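PDB 2RCC: ribonucleoside-diphosphate reductase subunit beta from Bacillus halodurans C-125, which probably serves as the iron-binding beta subunit of a class I ribonucleotide reductase, which makes deoxyribonucleotides from ribonucleotides as precursors for DNA synthesis. Local coordinates for residues 153-158 and 259-264; 281-286 and 303-308; 62-67 and 131-136. All coordinates share one frame; numbering follows the deposited sequence.

Contact 1. Residues 153-158 and 259-264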
ATOM      1  N   LYS A 153      -0.140   8.223  27.303  1.00 38.36           N
ATOM      2  CA  LYS A 153       0.918   9.210  27.040  1.00 40.21           C
ATOM      3  C   LYS A 153       2.310   8.617  27.261  1.00 42.50           C
ATOM      4  O   LYS A 153       3.206   8.837  26.449  1.00 43.46           O
ATOM      5  CB  LYS A 153       0.743  10.464  27.907  1.00 38.74           C
ATOM      6  N   GLU A 154       2.476   7.851  28.340  1.00 43.39           N
ATOM      7  CA  GLU A 154       3.759   7.209  28.657  1.00 43.73           C
ATOM      8  C   GLU A 154       4.121   6.098  27.667  1.00 42.63           C
ATOM      9  O   GLU A 154       5.301   5.909  27.358  1.00 41.63           O
ATOM     10  CB  GLU A 154       3.761   6.658  30.092  1.00 43.95           C
ATOM     11  N   ARG A 155       3.119   5.381  27.164  1.00 42.38           N
ATOM     12  CA  ARG A 155       3.375   4.303  26.238  0.50 41.46           C
ATOM     13  C   ARG A 155       3.807   4.883  24.884  1.00 41.50           C
ATOM     14  O   ARG A 155       4.722   4.359  24.252  1.00 40.87           O
ATOM     15  CB  ARG A 155       2.144   3.403  26.108  0.50 42.13           C
ATOM     16  CG  ARG A 155       2.525   1.990  25.848  0.50 43.15           C
ATOM     17  CD  ARG A 155       1.338   1.041  25.761  0.50 40.36           C
ATOM     18  NE  ARG A 155       1.869  -0.307  25.595  0.50 36.23           N
ATOM     19  CZ  ARG A 155       1.194  -1.389  25.225  0.50 27.50           C
ATOM     20  NH1 ARG A 155      -0.105  -1.367  24.928  0.50 29.13           N
ATOM     21  NH2 ARG A 155       1.876  -2.517  25.144  0.50 12.33           N
ATOM     22  N   ASN A 156       3.155   5.968  24.472  1.00 40.70           N
ATOM     23  CA  ASN A 156       3.467   6.643  23.220  1.00 41.78           C
ATOM     24  C   ASN A 156       4.852   7.283  23.232  1.00 42.95           C
ATOM     25  O   ASN A 156       5.519   7.291  22.203  1.00 43.12           O
ATOM     26  CB  ASN A 156       2.356   7.642  22.841  1.00 41.39           C
ATOM     27  CG  ASN A 156       1.023   6.937  22.469  1.00 48.23           C
ATOM     28  OD1 ASN A 156       0.958   5.706  22.375  1.00 48.81           O
ATOM     29  ND2 ASN A 156      -0.029   7.724  22.245  1.00 49.46           N
ATOM     30  N   GLU A 157       5.291   7.776  24.382  1.00 42.54           N
ATOM     31  CA  GLU A 157       6.643   8.316  24.527  1.00 44.97           C
ATOM     32  C   GLU A 157       7.749   7.231  24.422  1.00 44.82           C
ATOM     33  O   GLU A 157       8.836   7.535  23.936  1.00 41.95           O
ATOM     34  CB  GLU A 157       6.763   9.129  25.823  1.00 45.73           C
ATOM     35  CG  GLU A 157       6.009  10.470  25.761  1.00 50.45           C
ATOM     36  CD  GLU A 157       5.856  11.159  27.120  1.00 51.44           C
ATOM     37  OE1 GLU A 157       6.658  10.879  28.046  1.00 64.03           O
ATOM     38  OE2 GLU A 157       4.930  11.997  27.259  1.00 60.50           O
ATOM     39  N   PHE A 158       7.481   5.998  24.887  1.00 45.91           N
ATOM     40  CA  PHE A 158       8.424   4.857  24.759  1.00 45.24           C
ATOM     41  C   PHE A 158       8.665   4.558  23.272  1.00 44.60           C
ATOM     42  O   PHE A 158       9.817   4.440  22.830  1.00 41.02           O
ATOM     43  CB  PHE A 158       7.908   3.584  25.515  1.00 46.38           C
ATOM     44  CG  PHE A 158       8.691   2.281  25.211  1.00 48.09           C
ATOM     45  CD1 PHE A 158       9.951   2.042  25.770  1.00 51.80           C
ATOM     46  CD2 PHE A 158       8.145   1.277  24.393  1.00 52.85           C
ATOM     47  CE1 PHE A 158      10.666   0.841  25.489  1.00 51.91           C
ATOM     48  CE2 PHE A 158       8.869   0.058  24.117  1.00 50.31           C
ATOM     49  CZ  PHE A 158      10.116  -0.143  24.664  1.00 46.13           C
ATOM     50  N   ASP A 259       7.032  -5.920  29.783  1.00 20.10           N
ATOM     51  CA  ASP A 259       6.643  -5.232  31.011  1.00 21.91           C
ATOM     52  C   ASP A 259       5.556  -4.181  30.775  1.00 22.77           C
ATOM     53  O   ASP A 259       4.612  -4.092  31.557  1.00 21.80           O
ATOM     54  CB  ASP A 259       7.851  -4.546  31.679  1.00 21.69           C
ATOM     55  CG  ASP A 259       8.847  -5.521  32.283  1.00 26.99           C
ATOM     56  OD1 ASP A 259       8.515  -6.703  32.451  1.00 26.44           O
ATOM     57  OD2 ASP A 259       9.993  -5.089  32.588  1.00 23.77           O
ATOM     58  N   LEU A 260       5.683  -3.391  29.700  1.00 22.86           N
ATOM     59  CA  LEU A 260       4.676  -2.380  29.359  1.00 21.15           C
ATOM     60  C   LEU A 260       3.347  -3.028  29.019  1.00 18.91           C
ATOM     61  O   LEU A 260       2.314  -2.525  29.418  1.00 17.33           O
ATOM     62  CB  LEU A 260       5.127  -1.473  28.198  1.00 21.43           C
ATOM     63  CG  LEU A 260       6.166  -0.407  28.575  1.00 31.17           C
ATOM     64  CD1 LEU A 260       6.831   0.208  27.335  1.00 33.92           C
ATOM     65  CD2 LEU A 260       5.533   0.670  29.440  1.00 29.73           C
ATOM     66  N   GLU A 261       3.377  -4.140  28.297  1.00 16.72           N
ATOM     67  CA  GLU A 261       2.138  -4.871  27.969  1.00 16.54           C
ATOM     68  C   GLU A 261       1.459  -5.363  29.241  1.00 16.51           C
ATOM     69  O   GLU A 261       0.262  -5.184  29.390  1.00 17.87           O
ATOM     70  CB  GLU A 261       2.439  -6.015  26.995  1.00 19.64           C
ATOM     71  CG  GLU A 261       1.223  -6.824  26.522  1.00 17.43           C
ATOM     72  CD  GLU A 261       0.188  -6.034  25.743  1.00 17.62           C
ATOM     73  OE1 GLU A 261       0.449  -4.924  25.256  1.00 21.33           O
ATOM     74  OE2 GLU A 261      -0.928  -6.539  25.602  1.00 21.89           O
ATOM     75  N   LYS A 262       2.233  -5.939  30.161  1.00 17.85           N
ATOM     76  CA  LYS A 262       1.718  -6.424  31.444  1.00 19.50           C
ATOM     77  C   LYS A 262       1.105  -5.280  32.221  1.00 20.32           C
ATOM     78  O   LYS A 262       0.068  -5.455  32.819  1.00 21.38           O
ATOM     79  CB  LYS A 262       2.829  -7.080  32.278  1.00 20.04           C
ATOM     80  CG  LYS A 262       3.337  -8.361  31.664  1.00 24.26           C
ATOM     81  CD  LYS A 262       4.592  -8.876  32.306  1.00 20.34           C
ATOM     82  CE  LYS A 262       5.158 -10.022  31.432  1.00 25.13           C
ATOM     83  NZ  LYS A 262       6.270 -10.759  32.021  1.00 24.42           N
ATOM     84  N   ASP A 263       1.727  -4.102  32.191  1.00 18.89           N
ATOM     85  CA  ASP A 263       1.182  -2.916  32.887  1.00 20.92           C
ATOM     86  C   ASP A 263      -0.173  -2.526  32.295  1.00 18.32           C
ATOM     87  O   ASP A 263      -1.131  -2.271  33.017  1.00 17.81           O
ATOM     88  CB  ASP A 263       2.136  -1.724  32.793  1.00 23.23           C
ATOM     89  CG  ASP A 263       3.449  -1.924  33.569  1.00 29.80           C
ATOM     90  OD1 ASP A 263       3.504  -2.724  34.534  1.00 39.66           O
ATOM     91  OD2 ASP A 263       4.449  -1.267  33.185  1.00 46.98           O
ATOM     92  N   TRP A 264      -0.228  -2.453  30.980  1.00 20.99           N
ATOM     93  CA  TRP A 264      -1.461  -2.138  30.284  0.50 21.51           C
ATOM     94  C   TRP A 264      -2.541  -3.159  30.601  1.00 19.60           C
ATOM     95  O   TRP A 264      -3.682  -2.797  30.902  1.00 17.79           O
ATOM     96  CB  TRP A 264      -1.206  -2.034  28.791  0.50 23.37           C
ATOM     97  CG  TRP A 264      -0.689  -0.687  28.415  0.50 26.57           C
ATOM     98  CD1 TRP A 264       0.606  -0.233  28.427  0.50 31.23           C
ATOM     99  CD2 TRP A 264      -1.480   0.401  27.996  0.50 30.96           C
ATOM    100  NE1 TRP A 264       0.662   1.060  28.021  0.50 32.86           N
ATOM    101  CE2 TRP A 264      -0.609   1.480  27.741  0.50 33.16           C
ATOM    102  CE3 TRP A 264      -2.852   0.570  27.793  0.50 30.31           C
ATOM    103  CZ2 TRP A 264      -1.055   2.695  27.277  0.50 32.32           C
ATOM    104  CZ3 TRP A 264      -3.300   1.780  27.350  0.50 33.11           C
ATOM    105  CH2 TRP A 264      -2.411   2.837  27.104  0.50 31.75           C
TER
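Along residues 153-158 the facing side chains are Arg155 and, one helical turn later, Phe158. Arg155 runs extended from CG to NE, crossing one face of the Trp264 indole until its guanidinium stacks there at a plane angle of 29°. Its CZ stands 3.7 Å from the centroid of the Trp264 five-membered ring, a cation-pi contact. Arg155 CD and Trp264 NE1 come to 2.4 Å, too short for a non-bonded pair; both residues were deposited in two conformers, so this particular pairing may not exist at one moment. Beyond the indole, Arg155 NH2 donates near the guanidinium plane to the anti lone pair of Glu261 OE1 (2.8 Å, N-H...O angle 152°), closing a salt bridge. That carboxylate is fixed further by Phe190 N on OE1 and Ser192 OG on OE2, and Phe190 gives Arg155 a second cation-pi partner. An alanine at Glu261 would remove the carboxylate and would probably leave the buried guanidinium without this partner and less firmly placed. At Phe158, CG lies anti to the backbone N, carrying the ring to Leu260, whose CD1 sits over one face in a CH-pi contact, 3.6 Å from the ring centroid. The local axes run antiparallel, 11.7 Å apart, a spacing bridged by long side chains. Helices 150-168 and 244-268 thus pair within the all-helical, ferritin-like fold of the small subunit.

Contact 2. Residues 281-286 and 303-308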
HETATM    1  N   MSE A 281      -1.935 -14.743  32.085  1.00 16.54           N
HETATM    2  CA  MSE A 281      -1.776 -13.751  31.034  1.00 18.76           C
HETATM    3  C   MSE A 281      -0.354 -13.189  30.997  1.00 18.09           C
HETATM    4  O   MSE A 281       0.197 -12.982  29.932  1.00 16.27           O
HETATM    5  CB  MSE A 281      -2.768 -12.574  31.219  1.00 20.15           C
HETATM    6  CG  MSE A 281      -2.754 -11.565  30.059  1.00 18.88           C
HETATM    7 SE   MSE A 281      -3.376 -12.288  28.400  0.75 16.17          SE
HETATM    8  CE  MSE A 281      -5.258 -11.843  28.631  1.00 18.76           C
ATOM      9  N   GLU A 282       0.211 -12.900  32.160  1.00 19.02           N
ATOM     10  CA  GLU A 282       1.553 -12.366  32.230  1.00 20.76           C
ATOM     11  C   GLU A 282       2.551 -13.388  31.682  1.00 21.60           C
ATOM     12  O   GLU A 282       3.430 -13.006  30.916  1.00 24.29           O
ATOM     13  CB  GLU A 282       1.863 -11.859  33.650  1.00 21.29           C
ATOM     14  CG  GLU A 282       1.038 -10.580  33.907  1.00 23.57           C
ATOM     15  CD  GLU A 282       1.274  -9.913  35.229  1.00 25.49           C
ATOM     16  OE1 GLU A 282       2.074 -10.412  36.018  1.00 43.65           O
ATOM     17  OE2 GLU A 282       0.611  -8.880  35.477  1.00 31.25           O
ATOM     18  N   THR A 283       2.367 -14.667  32.015  1.00 20.30           N
ATOM     19  CA  THR A 283       3.216 -15.737  31.489  1.00 20.84           C
ATOM     20  C   THR A 283       3.064 -15.819  29.970  1.00 18.21           C
ATOM     21  O   THR A 283       4.045 -16.023  29.282  1.00 17.10           O
ATOM     22  CB  THR A 283       2.911 -17.081  32.115  1.00 18.45           C
ATOM     23  OG1 THR A 283       2.955 -16.952  33.535  1.00 20.48           O
ATOM     24  CG2 THR A 283       3.914 -18.182  31.671  1.00 21.04           C
ATOM     25  N   TYR A 284       1.848 -15.672  29.473  1.00 20.57           N
ATOM     26  CA  TYR A 284       1.572 -15.651  28.027  1.00 21.50           C
ATOM     27  C   TYR A 284       2.291 -14.487  27.328  1.00 21.97           C
ATOM     28  O   TYR A 284       2.876 -14.673  26.260  1.00 19.44           O
ATOM     29  CB  TYR A 284       0.046 -15.648  27.762  1.00 22.62           C
ATOM     30  CG  TYR A 284      -0.354 -15.398  26.325  1.00 25.66           C
ATOM     31  CD1 TYR A 284      -0.051 -16.319  25.322  1.00 27.48           C
ATOM     32  CD2 TYR A 284      -1.050 -14.241  25.965  1.00 24.36           C
ATOM     33  CE1 TYR A 284      -0.416 -16.071  23.984  1.00 33.04           C
ATOM     34  CE2 TYR A 284      -1.418 -14.002  24.665  1.00 29.51           C
ATOM     35  CZ  TYR A 284      -1.114 -14.917  23.681  1.00 27.32           C
ATOM     36  OH  TYR A 284      -1.496 -14.630  22.394  1.00 32.88           O
ATOM     37  N   ILE A 285       2.283 -13.304  27.937  1.00 21.49           N
ATOM     38  CA  ILE A 285       3.039 -12.155  27.382  1.00 23.08           C
ATOM     39  C   ILE A 285       4.565 -12.471  27.339  1.00 22.26           C
ATOM     40  O   ILE A 285       5.227 -12.149  26.353  1.00 24.04           O
ATOM     41  CB  ILE A 285       2.774 -10.858  28.183  1.00 23.78           C
ATOM     42  CG1 ILE A 285       1.300 -10.446  28.043  1.00 25.78           C
ATOM     43  CG2 ILE A 285       3.722  -9.685  27.731  1.00 21.88           C
ATOM     44  CD1 ILE A 285       0.825  -9.490  29.144  1.00 21.36           C
ATOM     45  N   SER A 286       5.105 -13.113  28.370  1.00 23.15           N
ATOM     46  CA  SER A 286       6.537 -13.526  28.382  1.00 21.99           C
ATOM     47  C   SER A 286       6.848 -14.522  27.270  1.00 21.30           C
ATOM     48  O   SER A 286       7.886 -14.423  26.578  1.00 20.37           O
ATOM     49  CB  SER A 286       6.954 -14.144  29.719  1.00 23.38           C
ATOM     50  OG  SER A 286       6.887 -13.187  30.754  1.00 22.34           O
ATOM     51  N   PRO A 303      14.041 -17.586  29.460  1.00 33.64           N
ATOM     52  CA  PRO A 303      14.261 -19.013  29.171  1.00 35.06           C
ATOM     53  C   PRO A 303      13.457 -19.955  30.045  1.00 35.60           C
ATOM     54  O   PRO A 303      13.117 -21.027  29.579  1.00 38.43           O
ATOM     55  CB  PRO A 303      15.767 -19.208  29.375  1.00 35.95           C
ATOM     56  CG  PRO A 303      16.195 -18.068  30.207  1.00 37.39           C
ATOM     57  CD  PRO A 303      15.293 -16.919  29.848  1.00 31.98           C
ATOM     58  N   GLU A 304      13.137 -19.560  31.279  1.00 36.49           N
ATOM     59  CA  GLU A 304      12.287 -20.372  32.145  1.00 36.75           C
ATOM     60  C   GLU A 304      10.882 -20.591  31.579  1.00 37.77           C
ATOM     61  O   GLU A 304      10.288 -21.621  31.845  1.00 37.73           O
ATOM     62  CB  GLU A 304      12.207 -19.809  33.579  1.00 37.09           C
ATOM     63  CG  GLU A 304      11.319 -18.551  33.841  1.00 41.38           C
ATOM     64  CD  GLU A 304      11.911 -17.229  33.355  1.00 41.76           C
ATOM     65  OE1 GLU A 304      12.883 -17.224  32.582  1.00 29.31           O
ATOM     66  OE2 GLU A 304      11.389 -16.175  33.771  1.00 47.08           O
ATOM     67  N   ILE A 305      10.354 -19.641  30.799  1.00 37.88           N
ATOM     68  CA  ILE A 305       9.008 -19.785  30.222  1.00 38.66           C
ATOM     69  C   ILE A 305       9.118 -20.559  28.904  1.00 39.62           C
ATOM     70  O   ILE A 305       9.427 -19.977  27.855  1.00 38.52           O
ATOM     71  CB  ILE A 305       8.271 -18.411  30.003  1.00 38.10           C
ATOM     72  CG1 ILE A 305       8.319 -17.536  31.264  1.00 35.10           C
ATOM     73  CG2 ILE A 305       6.818 -18.649  29.543  1.00 35.87           C
ATOM     74  CD1 ILE A 305       7.759 -18.179  32.505  1.00 27.61           C
ATOM     75  N   LYS A 306       8.860 -21.867  28.981  1.00 40.90           N
ATOM     76  CA  LYS A 306       8.922 -22.788  27.841  1.00 42.68           C
ATOM     77  C   LYS A 306       7.545 -23.085  27.222  1.00 43.43           C
ATOM     78  O   LYS A 306       7.456 -23.282  26.010  1.00 44.52           O
ATOM     79  CB  LYS A 306       9.611 -24.102  28.266  1.00 41.53           C
ATOM     80  N   HIS A 307       6.486 -23.108  28.036  1.00 44.68           N
ATOM     81  CA  HIS A 307       5.118 -23.406  27.571  1.00 45.53           C
ATOM     82  C   HIS A 307       4.169 -22.224  27.744  1.00 45.57           C
ATOM     83  O   HIS A 307       4.416 -21.320  28.546  1.00 46.59           O
ATOM     84  CB  HIS A 307       4.556 -24.608  28.337  1.00 46.14           C
ATOM     85  CG  HIS A 307       5.475 -25.791  28.358  1.00 50.88           C
ATOM     86  ND1 HIS A 307       5.624 -26.642  27.282  1.00 57.10           N
ATOM     87  CD2 HIS A 307       6.290 -26.269  29.330  1.00 59.67           C
ATOM     88  CE1 HIS A 307       6.498 -27.587  27.585  1.00 57.35           C
ATOM     89  NE2 HIS A 307       6.915 -27.386  28.823  1.00 58.77           N
ATOM     90  N   ASN A 308       3.082 -22.245  26.977  1.00 46.41           N
ATOM     91  CA  ASN A 308       2.039 -21.219  27.036  1.00 45.97           C
ATOM     92  C   ASN A 308       0.961 -21.744  27.978  1.00 46.37           C
ATOM     93  O   ASN A 308       0.288 -22.720  27.629  1.00 45.98           O
ATOM     94  CB  ASN A 308       1.445 -20.957  25.648  1.00 45.18           C
ATOM     95  CG  ASN A 308       0.261 -19.990  25.677  1.00 45.13           C
ATOM     96  OD1 ASN A 308      -0.013 -19.304  26.672  1.00 46.43           O
ATOM     97  ND2 ASN A 308      -0.440 -19.929  24.571  1.00 42.18           N
TER
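Tyr284 and Asn308 lie side by side and point the same way, the amide plane turned 24° from that of the phenol ring. In both residues CG is anti to the backbone N. Asn308 OD1 approaches the ring obliquely, 3.3 Å from Tyr284 CD1, while ND2 lies beside the CD1-CE1 bond. The amide is steadied from within its own loop: OD1 accepts a hydrogen bond from Met310 N, which forms an Asx turn. Thr283 and Ile305, in contrast, cross obliquely, methyl against methyl. Thr283 turns CG2 anti to the backbone N and into the contact, 3.6 Å from Ile305 CG2 and 3.9 Å from Ile305 CD1. Its hydroxyl is meanwhile occupied by Glu279 O, one turn back along the helix. A turn onward, Ser286 CB completes the patch at 4.0 Å from Ile305 CG1. No hydrogen bond joins the two segments, although Ile305 O has a weak one from Asn290 ND2. The arrangement is that of an irregular segment that follows helix 278-295, the last helix modelled in this small-subunit fold, and folds back along it, with Ile305 meeting Thr283 and Ser286, and Asn308 meeting Tyr284.

Contact 3. Residues 62-67 and 131-136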
ATOM      1  N   HIS A  62     -25.636  -9.921  15.825  1.00 21.35           N
ATOM      2  CA  HIS A  62     -25.685 -10.830  16.971  1.00 20.88           C
ATOM      3  C   HIS A  62     -24.795 -10.291  18.079  1.00 19.23           C
ATOM      4  O   HIS A  62     -25.203 -10.288  19.222  1.00 17.55           O
ATOM      5  CB  HIS A  62     -25.335 -12.279  16.606  1.00 21.71           C
ATOM      6  CG  HIS A  62     -25.664 -13.251  17.696  1.00 26.39           C
ATOM      7  ND1 HIS A  62     -26.941 -13.389  18.204  1.00 26.16           N
ATOM      8  CD2 HIS A  62     -24.889 -14.123  18.384  1.00 32.66           C
ATOM      9  CE1 HIS A  62     -26.933 -14.297  19.165  1.00 32.15           C
ATOM     10  NE2 HIS A  62     -25.704 -14.772  19.282  1.00 28.90           N
ATOM     11  N   ASP A  63     -23.587  -9.843  17.737  1.00 17.26           N
ATOM     12  CA  ASP A  63     -22.740  -9.182  18.708  1.00 18.23           C
ATOM     13  C   ASP A  63     -23.508  -8.022  19.372  1.00 17.25           C
ATOM     14  O   ASP A  63     -23.477  -7.890  20.583  1.00 17.47           O
ATOM     15  CB  ASP A  63     -21.431  -8.656  18.066  1.00 16.41           C
ATOM     16  CG  ASP A  63     -20.380  -9.732  17.858  1.00 19.75           C
ATOM     17  OD1 ASP A  63     -20.717 -10.876  17.513  1.00 15.87           O
ATOM     18  OD2 ASP A  63     -19.171  -9.418  18.007  1.00 15.58           O
ATOM     19  N   ALA A  64     -24.194  -7.199  18.569  1.00 19.02           N
ATOM     20  CA  ALA A  64     -24.991  -6.065  19.059  1.00 18.11           C
ATOM     21  C   ALA A  64     -26.045  -6.503  20.073  1.00 21.46           C
ATOM     22  O   ALA A  64     -26.192  -5.868  21.121  1.00 23.13           O
ATOM     23  CB  ALA A  64     -25.645  -5.307  17.867  1.00 17.88           C
ATOM     24  N   LYS A  65     -26.738  -7.605  19.778  1.00 21.29           N
ATOM     25  CA  LYS A  65     -27.733  -8.158  20.687  1.00 22.46           C
ATOM     26  C   LYS A  65     -27.088  -8.775  21.926  1.00 22.75           C
ATOM     27  O   LYS A  65     -27.655  -8.682  23.007  1.00 21.86           O
ATOM     28  CB  LYS A  65     -28.601  -9.211  19.987  1.00 22.92           C
ATOM     29  CG  LYS A  65     -29.496  -8.664  18.888  1.00 23.59           C
ATOM     30  N   GLN A  66     -25.927  -9.435  21.783  1.00 21.77           N
ATOM     31  CA  GLN A  66     -25.245 -10.043  22.949  1.00 20.40           C
ATOM     32  C   GLN A  66     -24.576  -9.054  23.885  1.00 20.92           C
ATOM     33  O   GLN A  66     -24.434  -9.363  25.071  1.00 20.27           O
ATOM     34  CB  GLN A  66     -24.146 -11.026  22.525  1.00 18.46           C
ATOM     35  CG  GLN A  66     -24.625 -12.392  22.097  1.00 20.87           C
ATOM     36  CD  GLN A  66     -23.480 -13.301  21.785  1.00 19.17           C
ATOM     37  OE1 GLN A  66     -22.545 -12.903  21.090  1.00 20.19           O
ATOM     38  NE2 GLN A  66     -23.534 -14.549  22.296  1.00 15.11           N
ATOM     39  N   PHE A  67     -24.149  -7.901  23.354  1.00 21.10           N
ATOM     40  CA  PHE A  67     -23.331  -6.948  24.120  1.00 21.49           C
ATOM     41  C   PHE A  67     -23.883  -6.556  25.497  1.00 21.32           C
ATOM     42  O   PHE A  67     -23.134  -6.596  26.476  1.00 24.17           O
ATOM     43  CB  PHE A  67     -22.950  -5.726  23.269  1.00 24.53           C
ATOM     44  CG  PHE A  67     -21.909  -4.848  23.908  1.00 24.14           C
ATOM     45  CD1 PHE A  67     -20.620  -5.331  24.132  1.00 26.16           C
ATOM     46  CD2 PHE A  67     -22.211  -3.555  24.308  1.00 29.29           C
ATOM     47  CE1 PHE A  67     -19.653  -4.536  24.732  1.00 27.72           C
ATOM     48  CE2 PHE A  67     -21.240  -2.759  24.906  1.00 28.12           C
ATOM     49  CZ  PHE A  67     -19.963  -3.248  25.102  1.00 23.94           C
ATOM     50  N   SER A 131     -18.827   1.406  16.294  1.00 21.58           N
ATOM     51  CA  SER A 131     -20.026   2.056  15.783  0.50 22.08           C
ATOM     52  C   SER A 131     -21.226   1.110  15.646  1.00 21.73           C
ATOM     53  O   SER A 131     -22.350   1.571  15.540  1.00 20.52           O
ATOM     54  CB  SER A 131     -19.751   2.753  14.447  0.50 21.96           C
ATOM     55  OG  SER A 131     -19.385   1.814  13.469  0.50 25.97           O
ATOM     56  N   SER A 132     -20.999  -0.199  15.657  1.00 22.02           N
ATOM     57  CA  SER A 132     -22.100  -1.196  15.617  1.00 22.19           C
ATOM     58  C   SER A 132     -22.714  -1.423  17.017  1.00 21.35           C
ATOM     59  O   SER A 132     -23.815  -1.979  17.151  1.00 19.43           O
ATOM     60  CB  SER A 132     -21.592  -2.560  15.112  1.00 21.58           C
ATOM     61  OG  SER A 132     -20.983  -2.454  13.845  1.00 20.78           O
ATOM     62  N   LEU A 133     -21.980  -1.027  18.053  1.00 17.27           N
ATOM     63  CA  LEU A 133     -22.320  -1.309  19.434  1.00 19.94           C
ATOM     64  C   LEU A 133     -22.679  -0.112  20.315  1.00 22.14           C
ATOM     65  O   LEU A 133     -23.470  -0.295  21.242  1.00 20.74           O
ATOM     66  CB  LEU A 133     -21.122  -2.040  20.086  1.00 20.28           C
ATOM     67  CG  LEU A 133     -20.681  -3.361  19.472  1.00 25.60           C
ATOM     68  CD1 LEU A 133     -19.466  -3.934  20.210  1.00 22.63           C
ATOM     69  CD2 LEU A 133     -21.827  -4.317  19.473  1.00 16.76           C
ATOM     70  N   VAL A 134     -22.087   1.075  20.084  1.00 18.84           N
ATOM     71  CA  VAL A 134     -22.355   2.245  20.943  1.00 22.47           C
ATOM     72  C   VAL A 134     -22.724   3.451  20.089  1.00 23.69           C
ATOM     73  O   VAL A 134     -22.287   3.529  18.952  1.00 20.69           O
ATOM     74  CB  VAL A 134     -21.165   2.593  21.885  1.00 25.20           C
ATOM     75  CG1 VAL A 134     -20.796   1.383  22.771  1.00 27.93           C
ATOM     76  CG2 VAL A 134     -19.966   3.075  21.120  1.00 27.66           C
ATOM     77  N   PRO A 135     -23.573   4.367  20.607  1.00 25.36           N
ATOM     78  CA  PRO A 135     -23.900   5.588  19.843  1.00 24.84           C
ATOM     79  C   PRO A 135     -22.700   6.552  19.737  1.00 24.76           C
ATOM     80  O   PRO A 135     -21.765   6.423  20.513  1.00 22.58           O
ATOM     81  CB  PRO A 135     -25.033   6.211  20.635  1.00 27.83           C
ATOM     82  CG  PRO A 135     -24.972   5.598  21.983  1.00 28.33           C
ATOM     83  CD  PRO A 135     -24.343   4.271  21.868  1.00 24.91           C
ATOM     84  N   LYS A 136     -22.749   7.511  18.802  1.00 23.23           N
ATOM     85  CA  LYS A 136     -21.619   8.428  18.544  1.00 23.80           C
ATOM     86  C   LYS A 136     -21.085   9.172  19.767  1.00 25.85           C
ATOM     87  O   LYS A 136     -19.860   9.313  19.925  1.00 26.20           O
ATOM     88  CB  LYS A 136     -21.977   9.486  17.480  1.00 23.06           C
ATOM     89  CG  LYS A 136     -20.792  10.356  17.073  1.00 24.52           C
TER
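Apolar packing dominates here, and most of it passes through one side chain, Leu133, at the weakly bonded end of helix 106-133. Its CG is anti to the carbonyl carbon (chi1 -59°) and the chain then extends, with chi2 near 180°, so the two methyls are set against residues 62-67 in different ways. CD2 sits 4.2 Å from Phe67 CB. CD1 instead lies over one face of the Phe67 ring, whose CG is anti to the backbone N. Phe78 from helix 72-87 enlarges the apolar cluster: it meets Phe67 edge-to-face and also touches Leu133.

Contacts between side chain and main chain form the second kind. Leu133 CD2 rests on the backbone of the short helix 61-66, where it lies 3.6 Å from Ala64 CA and 3.8 Å from Ala64 N. From the other segment, the methyl CB of Ala64 comes to 3.9 Å from Ser132 O, a van der Waals approach. The small Ala64 is consistent with the close approach of its CA to that of Leu133, 5.5 Å.

Hydrogen bonding, finally, is directed away from the partner segment. Asp63 OD1 accepts from Ser208 N and OD2 pairs with Thr209 OG1, at the start of helix 207-237, whose dipole would probably help to stabilise the buried carboxylate. Gln66 bonds through NE2 to Gln204 O and through OE1 to Met206 N, while Ser132 OG pairs with Tyr128 O one turn back.

With no hydrogen bond or salt bridge between the two segments, their mutual hold rests on shape and burial of carbon, whereas the bonds of Asp63 and Gln66 tie helix 61-66 to the chain around residues 204-209.

Contacts 1 and 2 are neighbours, contact 3 stands apart. Helices 244-268 and 278-295, consecutive in the chain, touch each other, and Lys262 NZ of contact 1 lies 2.8 Å from Ser286 OG of contact 2, a probable hydrogen bond. Contact 3 comes no nearer than about 17 Å, nearest atoms, to either. Contact 1, the most buried, is the one joined across its segments by charge, pairing two long helices by salt bridge and cation-pi stacking. The partly buried contacts 2 and 3 hold less regular chain, a loop after the last modelled helix and a weakly bonded helix end, by methyl, ring and amide packing without hydrogen bonds between their segments.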